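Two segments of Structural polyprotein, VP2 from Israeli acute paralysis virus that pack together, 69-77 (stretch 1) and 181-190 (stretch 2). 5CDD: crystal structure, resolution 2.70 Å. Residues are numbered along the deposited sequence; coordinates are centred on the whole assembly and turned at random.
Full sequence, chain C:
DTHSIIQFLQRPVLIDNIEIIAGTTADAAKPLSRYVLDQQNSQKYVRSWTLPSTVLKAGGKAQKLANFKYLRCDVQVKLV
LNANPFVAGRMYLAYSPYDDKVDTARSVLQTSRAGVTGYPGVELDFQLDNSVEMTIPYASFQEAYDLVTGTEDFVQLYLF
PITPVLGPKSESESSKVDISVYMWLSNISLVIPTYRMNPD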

ATOM      1  N   LYS C  69      19.020  57.090 -11.246  1.00 37.86           N
ATOM      2  CA  LYS C  69      17.998  56.982 -10.213  1.00 35.91           C
ATOM      3  C   LYS C  69      18.279  56.037  -9.048  1.00 35.57           C
ATOM      4  O   LYS C  69      18.148  56.430  -7.888  1.00 36.07           O
ATOM      5  CB  LYS C  69      16.662  56.606 -10.859  1.00 35.34           C
ATOM      6  CG  LYS C  69      15.494  56.526  -9.892  1.00 34.36           C
ATOM      7  CD  LYS C  69      15.229  57.865  -9.236  1.00 34.13           C
ATOM      8  CE  LYS C  69      13.999  57.805  -8.354  1.00 32.41           C
ATOM      9  NZ  LYS C  69      13.708  59.125  -7.741  1.00 34.84           N
ATOM     10  N   TYR C  70      18.661  54.799  -9.346  1.00 34.68           N
ATOM     11  CA  TYR C  70      18.909  53.823  -8.289  1.00 33.08           C
ATOM     12  C   TYR C  70      20.331  53.292  -8.186  1.00 32.41           C
ATOM     13  O   TYR C  70      21.006  53.070  -9.190  1.00 32.41           O
ATOM     14  CB  TYR C  70      17.944  52.647  -8.443  1.00 31.82           C
ATOM     15  CG  TYR C  70      16.491  53.048  -8.368  1.00 30.86           C
ATOM     16  CD1 TYR C  70      15.954  53.580  -7.195  1.00 30.21           C
ATOM     17  CD2 TYR C  70      15.654  52.909  -9.473  1.00 30.98           C
ATOM     18  CE1 TYR C  70      14.615  53.966  -7.125  1.00 31.14           C
ATOM     19  CE2 TYR C  70      14.314  53.291  -9.416  1.00 31.38           C
ATOM     20  CZ  TYR C  70      13.802  53.818  -8.240  1.00 31.74           C
ATOM     21  OH  TYR C  70      12.482  54.197  -8.180  1.00 33.96           O
ATOM     22  N   LEU C  71      20.766  53.077  -6.950  1.00 32.08           N
ATOM     23  CA  LEU C  71      22.099  52.565  -6.669  1.00 32.13           C
ATOM     24  C   LEU C  71      22.026  51.423  -5.666  1.00 33.62           C
ATOM     25  O   LEU C  71      21.187  51.424  -4.766  1.00 33.58           O
ATOM     26  CB  LEU C  71      22.985  53.676  -6.101  1.00 31.00           C
ATOM     27  CG  LEU C  71      24.369  53.258  -5.595  1.00 30.05           C
ATOM     28  CD1 LEU C  71      25.226  52.773  -6.755  1.00 30.27           C
ATOM     29  CD2 LEU C  71      25.030  54.434  -4.907  1.00 28.71           C
ATOM     30  N   ARG C  72      22.910  50.447  -5.836  1.00 35.31           N
ATOM     31  CA  ARG C  72      22.985  49.296  -4.945  1.00 37.91           C
ATOM     32  C   ARG C  72      24.479  49.053  -4.764  1.00 37.87           C
ATOM     33  O   ARG C  72      25.211  48.983  -5.749  1.00 38.04           O
ATOM     34  CB  ARG C  72      22.326  48.077  -5.590  1.00 40.92           C
ATOM     35  CG  ARG C  72      22.140  46.905  -4.646  1.00 46.32           C
ATOM     36  CD  ARG C  72      21.798  45.634  -5.403  1.00 52.54           C
ATOM     37  NE  ARG C  72      21.566  44.514  -4.495  1.00 59.18           N
ATOM     38  CZ  ARG C  72      20.477  44.371  -3.745  1.00 63.27           C
ATOM     39  NH1 ARG C  72      19.509  45.279  -3.796  1.00 64.37           N
ATOM     40  NH2 ARG C  72      20.355  43.324  -2.938  1.00 64.91           N
ATOM     41  N   CYS C  73      24.940  48.931  -3.524  1.00 38.43           N
ATOM     42  CA  CYS C  73      26.367  48.729  -3.302  1.00 39.73           C
ATOM     43  C   CYS C  73      26.761  48.418  -1.864  1.00 39.62           C
ATOM     44  O   CYS C  73      25.968  48.570  -0.934  1.00 39.51           O
ATOM     45  CB  CYS C  73      27.122  49.985  -3.735  1.00 40.74           C
ATOM     46  SG  CYS C  73      26.655  51.450  -2.766  1.00 42.97           S
ATOM     47  N   ASP C  74      28.008  47.982  -1.704  1.00 39.28           N
ATOM     48  CA  ASP C  74      28.567  47.686  -0.393  1.00 39.82           C
ATOM     49  C   ASP C  74      29.561  48.808  -0.131  1.00 39.11           C
ATOM     50  O   ASP C  74      30.230  49.274  -1.054  1.00 38.96           O
ATOM     51  CB  ASP C  74      29.323  46.351  -0.382  1.00 41.29           C
ATOM     52  CG  ASP C  74      28.465  45.179  -0.820  1.00 43.18           C
ATOM     53  OD1 ASP C  74      27.276  45.122  -0.440  1.00 43.82           O
ATOM     54  OD2 ASP C  74      28.995  44.302  -1.534  1.00 43.72           O
ATOM     55  N   VAL C  75      29.658  49.248   1.116  1.00 38.20           N
ATOM     56  CA  VAL C  75      30.590  50.309   1.460  1.00 36.12           C
ATOM     57  C   VAL C  75      31.882  49.708   1.992  1.00 36.75           C
ATOM     58  O   VAL C  75      31.871  48.888   2.908  1.00 37.20           O
ATOM     59  CB  VAL C  75      29.999  51.259   2.518  1.00 34.64           C
ATOM     60  CG1 VAL C  75      31.045  52.277   2.946  1.00 31.96           C
ATOM     61  CG2 VAL C  75      28.777  51.964   1.948  1.00 32.29           C
ATOM     62  N   GLN C  76      32.995  50.120   1.397  1.00 37.42           N
ATOM     63  CA  GLN C  76      34.305  49.634   1.796  1.00 37.85           C
ATOM     64  C   GLN C  76      34.961  50.678   2.694  1.00 37.46           C
ATOM     65  O   GLN C  76      34.983  51.863   2.362  1.00 38.05           O
ATOM     66  CB  GLN C  76      35.167  49.404   0.558  1.00 39.95           C
ATOM     67  CG  GLN C  76      35.958  48.115   0.579  1.00 43.53           C
ATOM     68  CD  GLN C  76      35.069  46.896   0.514  1.00 45.60           C
ATOM     69  OE1 GLN C  76      34.276  46.740  -0.417  1.00 46.19           O
ATOM     70  NE2 GLN C  76      35.196  46.020   1.501  1.00 47.23           N
ATOM     71  N   VAL C  77      35.491  50.238   3.830  1.00 37.01           N
ATOM     72  CA  VAL C  77      36.133  51.151   4.768  1.00 35.98           C
ATOM     73  C   VAL C  77      37.538  50.695   5.139  1.00 36.75           C
ATOM     74  O   VAL C  77      37.788  49.502   5.325  1.00 37.35           O
ATOM     75  CB  VAL C  77      35.313  51.287   6.069  1.00 34.97           C
ATOM     76  CG1 VAL C  77      35.983  52.277   7.004  1.00 33.51           C
ATOM     77  CG2 VAL C  77      33.897  51.732   5.748  1.00 34.42           C
ATOM     78  N   VAL C 181      40.713  57.937   7.519  1.00 47.71           N
ATOM     79  CA  VAL C 181      39.551  57.153   7.139  1.00 44.72           C
ATOM     80  C   VAL C 181      39.294  57.223   5.640  1.00 43.70           C
ATOM     81  O   VAL C 181      38.985  58.284   5.102  1.00 43.49           O
ATOM     82  CB  VAL C 181      38.293  57.645   7.875  1.00 44.13           C
ATOM     83  CG1 VAL C 181      37.110  56.794   7.498  1.00 43.33           C
ATOM     84  CG2 VAL C 181      38.513  57.592   9.370  1.00 42.72           C
ATOM     85  N   TYR C 182      39.427  56.081   4.974  1.00 42.44           N
ATOM     86  CA  TYR C 182      39.194  55.993   3.538  1.00 41.72           C
ATOM     87  C   TYR C 182      37.949  55.163   3.265  1.00 41.20           C
ATOM     88  O   TYR C 182      37.676  54.191   3.967  1.00 41.41           O
ATOM     89  CB  TYR C 182      40.396  55.352   2.842  1.00 42.25           C
ATOM     90  CG  TYR C 182      41.649  56.185   2.899  1.00 43.65           C
ATOM     91  CD1 TYR C 182      41.794  57.319   2.102  1.00 44.34           C
ATOM     92  CD2 TYR C 182      42.686  55.850   3.766  1.00 44.44           C
ATOM     93  CE1 TYR C 182      42.945  58.102   2.165  1.00 45.87           C
ATOM     94  CE2 TYR C 182      43.841  56.623   3.841  1.00 46.09           C
ATOM     95  CZ  TYR C 182      43.964  57.747   3.038  1.00 47.31           C
ATOM     96  OH  TYR C 182      45.108  58.512   3.109  1.00 49.28           O
ATOM     97  N   MET C 183      37.196  55.549   2.243  1.00 40.45           N
ATOM     98  CA  MET C 183      35.987  54.826   1.882  1.00 39.79           C
ATOM     99  C   MET C 183      35.758  54.819   0.377  1.00 39.67           C
ATOM    100  O   MET C 183      36.252  55.688  -0.343  1.00 40.69           O
ATOM    101  CB  MET C 183      34.768  55.438   2.576  1.00 39.66           C
ATOM    102  CG  MET C 183      34.670  55.138   4.060  1.00 40.24           C
ATOM    103  SD  MET C 183      33.171  55.833   4.785  1.00 41.25           S
ATOM    104  CE  MET C 183      33.855  56.912   6.030  1.00 41.93           C
ATOM    105  N   TRP C 184      35.005  53.826  -0.085  1.00 38.81           N
ATOM    106  CA  TRP C 184      34.678  53.685  -1.496  1.00 37.12           C
ATOM    107  C   TRP C 184      33.599  52.621  -1.634  1.00 37.17           C
ATOM    108  O   TRP C 184      33.243  51.967  -0.656  1.00 37.64           O
ATOM    109  CB  TRP C 184      35.925  53.312  -2.303  1.00 35.74           C
ATOM    110  CG  TRP C 184      36.516  51.973  -1.984  1.00 34.15           C
ATOM    111  CD1 TRP C 184      36.252  50.790  -2.611  1.00 33.40           C
ATOM    112  CD2 TRP C 184      37.508  51.687  -0.990  1.00 33.54           C
ATOM    113  NE1 TRP C 184      37.023  49.787  -2.076  1.00 32.88           N
ATOM    114  CE2 TRP C 184      37.803  50.310  -1.079  1.00 32.89           C
ATOM    115  CE3 TRP C 184      38.176  52.463  -0.033  1.00 34.21           C
ATOM    116  CZ2 TRP C 184      38.744  49.689  -0.247  1.00 32.75           C
ATOM    117  CZ3 TRP C 184      39.111  51.845   0.795  1.00 33.80           C
ATOM    118  CH2 TRP C 184      39.384  50.470   0.681  1.00 33.22           C
ATOM    119  N   LEU C 185      33.080  52.446  -2.843  1.00 36.92           N
ATOM    120  CA  LEU C 185      32.015  51.478  -3.062  1.00 35.54           C
ATOM    121  C   LEU C 185      32.449  50.250  -3.854  1.00 36.93           C
ATOM    122  O   LEU C 185      33.408  50.295  -4.624  1.00 38.22           O
ATOM    123  CB  LEU C 185      30.849  52.168  -3.776  1.00 33.87           C
ATOM    124  CG  LEU C 185      30.376  53.485  -3.145  1.00 33.40           C
ATOM    125  CD1 LEU C 185      29.322  54.131  -4.027  1.00 32.15           C
ATOM    126  CD2 LEU C 185      29.825  53.229  -1.751  1.00 32.47           C
ATOM    127  N   SER C 186      31.737  49.147  -3.639  1.00 37.94           N
ATOM    128  CA  SER C 186      31.996  47.893  -4.338  1.00 38.40           C
ATOM    129  C   SER C 186      30.637  47.237  -4.573  1.00 38.96           C
ATOM    130  O   SER C 186      29.656  47.608  -3.927  1.00 38.92           O
ATOM    131  CB  SER C 186      32.894  46.982  -3.499  1.00 37.65           C
ATOM    132  OG  SER C 186      32.282  46.640  -2.269  1.00 39.48           O
ATOM    133  N   ASN C 187      30.569  46.280  -5.494  1.00 40.23           N
ATOM    134  CA  ASN C 187      29.305  45.614  -5.804  1.00 41.74           C
ATOM    135  C   ASN C 187      28.293  46.627  -6.304  1.00 41.81           C
ATOM    136  O   ASN C 187      27.092  46.489  -6.075  1.00 42.67           O
ATOM    137  CB  ASN C 187      28.746  44.922  -4.564  1.00 44.48           C
ATOM    138  CG  ASN C 187      28.986  43.440  -4.578  1.00 47.45           C
ATOM    139  OD1 ASN C 187      30.124  42.990  -4.681  1.00 50.62           O
ATOM    140  ND2 ASN C 187      27.912  42.665  -4.482  1.00 47.93           N
ATOM    141  N   ILE C 188      28.794  47.639  -7.000  1.00 40.88           N
ATOM    142  CA  ILE C 188      27.957  48.708  -7.514  1.00 38.98           C
ATOM    143  C   ILE C 188      26.962  48.292  -8.584  1.00 38.85           C
ATOM    144  O   ILE C 188      27.287  47.544  -9.508  1.00 37.47           O
ATOM    145  CB  ILE C 188      28.812  49.847  -8.074  1.00 37.95           C
ATOM    146  CG1 ILE C 188      29.867  50.250  -7.043  1.00 36.90           C
ATOM    147  CG2 ILE C 188      27.920  51.031  -8.423  1.00 37.98           C
ATOM    148  CD1 ILE C 188      30.915  51.170  -7.586  1.00 39.48           C
ATOM    149  N   SER C 189      25.743  48.798  -8.438  1.00 39.59           N
ATOM    150  CA  SER C 189      24.659  48.542  -9.374  1.00 39.17           C
ATOM    151  C   SER C 189      24.022  49.910  -9.638  1.00 39.62           C
ATOM    152  O   SER C 189      23.394  50.488  -8.751  1.00 40.82           O
ATOM    153  CB  SER C 189      23.635  47.595  -8.751  1.00 39.01           C
ATOM    154  OG  SER C 189      22.595  47.308  -9.664  1.00 41.93           O
ATOM    155  N   LEU C 190      24.193  50.425 -10.851  1.00 39.25           N
ATOM    156  CA  LEU C 190      23.672  51.744 -11.216  1.00 39.33           C
ATOM    157  C   LEU C 190      22.659  51.642 -12.357  1.00 39.85           C
ATOM    158  O   LEU C 190      23.030  51.303 -13.476  1.00 40.78           O
ATOM    159  CB  LEU C 190      24.849  52.632 -11.625  1.00 38.41           C
ATOM    160  CG  LEU C 190      24.777  54.148 -11.487  1.00 38.63           C
ATOM    161  CD1 LEU C 190      24.369  54.554 -10.077  1.00 37.81           C
ATOM    162  CD2 LEU C 190      26.152  54.708 -11.812  1.00 38.66           C
TER

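What holds the two backbones together? They run antiparallel, and three pairs of residues exchange two hydrogen bonds each. Gln76 N gives to Trp184 O at 2.8 Å and Trp184 N to Gln76 O at 3.1 Å; Asp74 N meets Ser186 O at 2.8 Å, nearly straight at 178°, and Ser186 N returns to Asp74 O at 3.0 Å. Beyond a bulge, Ser189 N reaches Arg72 O at 2.7 Å and Arg72 N reaches Ser189 O at 3.0 Å, both more bent.

Why does the register slip? Between the Asp74–Ser186 and Arg72–Ser189 pairs, stretch 1 spends one residue, Cys73, while stretch 2 spends two, Asn187 and Ile188. The chain turns a corner at Asn187, whose phi and psi are 60° and 33°. Pairing nevertheless resumes, so the strand of stretch 1 bonds to stretch 2 before and after the corner.

How does Gln76, the residue most covered by the other stretch, use its side chain? Gln76 CB sits over one face of the Trp184 indole, 3.3 Å from the centroid of the five-membered ring, so a C-H group can meet the pi cloud. Farther out the side chain turns polar at its amide: Ser186 OG donates a hydrogen bond to Gln76 OE1 at 2.7 Å. One side chain thus engages both an aromatic face and a hydroxyl, and its NE2 is satisfied elsewhere in the structure.

What does Leu185 meet on the other face of the sheet? Its methyls lie among apolar neighbours: Leu185 CD2 is 4.0 Å from Val75 CG2 and 3.8 Å from Cys73 SG. Nearby, Leu71 CD1 lies 3.6 Å from Ile188 CG2 and 3.9 Å from Leu190 CD1, while Val77 CG2 packs 3.9 Å from Met183 CG. These contacts are dispersive, and most of the residues in them are buried, so little of this surface is left to water.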